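Local coordinates for LPXTG family cell surface protein Fms2 (Enterococcus faecium DO, PDB 5FCE) that is a cell-wall-anchored surface protein whose ligand-binding region, represented by this chain, probably mediates bacterial adhesion, at residues 22-27 and 90-95. Numbering follows the deposited sequence.
Sequences ITIPVK and VDLIVF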
# COMPACT_ATOMS: atom_id res chain seq x y z
N ILE A 22 1.33 -0.47 -9.21
CA ILE A 22 0.76 0.57 -8.38
C ILE A 22 1.85 1.16 -7.49
O ILE A 22 2.55 0.44 -6.78
CB ILE A 22 -0.38 0.04 -7.50
CG1 ILE A 22 -1.50 -0.52 -8.39
CG2 ILE A 22 -0.92 1.15 -6.59
CD1 ILE A 22 -2.58 -1.30 -7.65
N THR A 23 1.99 2.48 -7.56
CA THR A 23 2.97 3.20 -6.76
C THR A 23 2.25 3.98 -5.66
O THR A 23 1.33 4.78 -5.93
CB THR A 23 3.82 4.13 -7.65
OG1 THR A 23 4.58 3.33 -8.57
CG2 THR A 23 4.76 4.95 -6.82
N ILE A 24 2.65 3.75 -4.41
CA ILE A 24 1.99 4.36 -3.25
C ILE A 24 2.99 5.10 -2.38
O ILE A 24 3.88 4.49 -1.78
CB ILE A 24 1.30 3.31 -2.37
CG1 ILE A 24 0.32 2.49 -3.19
CG2 ILE A 24 0.57 3.97 -1.22
CD1 ILE A 24 -0.20 1.24 -2.50
N PRO A 25 2.83 6.42 -2.28
CA PRO A 25 3.70 7.20 -1.40
C PRO A 25 3.12 7.22 0.00
O PRO A 25 2.03 7.76 0.22
CB PRO A 25 3.65 8.61 -2.02
CG PRO A 25 2.39 8.65 -2.86
CD PRO A 25 1.82 7.26 -2.95
N VAL A 26 3.83 6.59 0.94
CA VAL A 26 3.36 6.59 2.32
C VAL A 26 4.19 7.54 3.17
O VAL A 26 5.39 7.73 2.93
CB VAL A 26 3.37 5.17 2.93
CG1 VAL A 26 2.57 4.20 2.04
CG2 VAL A 26 4.79 4.65 3.09
N LYS A 27 3.54 8.16 4.14
CA LYS A 27 4.24 9.05 5.08
C LYS A 27 4.14 8.48 6.49
O LYS A 27 3.06 8.40 7.08
CB LYS A 27 3.66 10.47 5.03
CG LYS A 27 4.39 11.47 5.92
CD LYS A 27 3.89 12.91 5.78
CE LYS A 27 2.54 13.12 6.45
NZ LYS A 27 2.32 14.50 7.00
N VAL A 90 -10.48 0.18 -0.22
CA VAL A 90 -9.15 -0.38 -0.46
C VAL A 90 -8.26 0.01 0.71
O VAL A 90 -8.18 1.19 1.05
CB VAL A 90 -8.54 0.14 -1.77
CG1 VAL A 90 -7.10 -0.36 -1.94
CG2 VAL A 90 -9.38 -0.28 -2.97
N ASP A 91 -7.62 -0.97 1.34
CA ASP A 91 -6.71 -0.70 2.44
C ASP A 91 -5.30 -1.15 2.09
O ASP A 91 -5.11 -2.06 1.26
CB ASP A 91 -7.13 -1.44 3.72
CG ASP A 91 -8.48 -0.99 4.26
OD1 ASP A 91 -8.88 0.16 4.01
OD2 ASP A 91 -9.14 -1.80 4.94
N LEU A 92 -4.31 -0.52 2.73
CA LEU A 92 -2.92 -0.98 2.66
C LEU A 92 -2.50 -1.48 4.03
O LEU A 92 -2.59 -0.75 5.02
CB LEU A 92 -1.99 0.16 2.22
CG LEU A 92 -0.50 -0.19 2.14
CD1 LEU A 92 -0.21 -1.11 0.93
CD2 LEU A 92 0.36 1.08 2.11
N ILE A 93 -2.06 -2.73 4.09
CA ILE A 93 -1.60 -3.30 5.35
C ILE A 93 -0.08 -3.41 5.27
O ILE A 93 0.46 -3.98 4.31
CB ILE A 93 -2.24 -4.69 5.57
CG1 ILE A 93 -3.77 -4.56 5.59
CG2 ILE A 93 -1.77 -5.32 6.89
CD1 ILE A 93 -4.48 -5.91 5.79
N VAL A 94 0.61 -2.84 6.24
CA VAL A 94 2.07 -2.91 6.26
C VAL A 94 2.53 -3.73 7.44
O VAL A 94 2.30 -3.35 8.60
CB VAL A 94 2.72 -1.53 6.35
CG1 VAL A 94 4.24 -1.66 6.27
CG2 VAL A 94 2.23 -0.66 5.20
N PHE A 95 3.14 -4.86 7.13
CA PHE A 95 3.76 -5.71 8.14
C PHE A 95 5.23 -5.34 8.24
O PHE A 95 5.89 -5.15 7.22
CB PHE A 95 3.65 -7.18 7.72
CG PHE A 95 2.24 -7.67 7.58
CD1 PHE A 95 1.62 -7.68 6.33
CD2 PHE A 95 1.54 -8.15 8.68
CE1 PHE A 95 0.32 -8.14 6.19
CE2 PHE A 95 0.24 -8.61 8.54
CZ PHE A 95 -0.37 -8.61 7.30
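Leu-92 reaches from strand 91-96 toward strand 21-28 and meets Ile-24 and Val-26 with its two methyl groups. Along this side chain, Leu-92 CB is still 5.2 Å from Ile-24 CD1, and Leu-92 CG, set anti to the backbone N (chi1 179°), comes to 4.9 Å from that same methyl. Leu-92 CD1 lies 4.2 Å from Ile-24 CD1, where the two side chains run antiparallel alongside one another. Leu-92 CD2 makes the tighter approach, 3.8 Å to Val-26 CG1, and here the two side chains meet roughly perpendicularly. Ile-24 gets its tip there through an extended chain (chi2 168°) that carries CD1 far from its own backbone.

The strands themselves stay apart, with 9.4 Å between Ile-24 CA and Leu-92 CA, and the contact is purely apolar and buried. Ile-75 also packs on Leu-92, Ile-73 on Val-26 and Leu-41 on Ile-24. Strand 21-28 pairs with strand 71-76 in one sheet, while strand 91-96 pairs with 36-42 and 99-103 in another. Methyl-to-methyl contact between two sheets is characteristic of the hydrophobic interior of a flattened beta-barrel, the fold of this ligand-binding region.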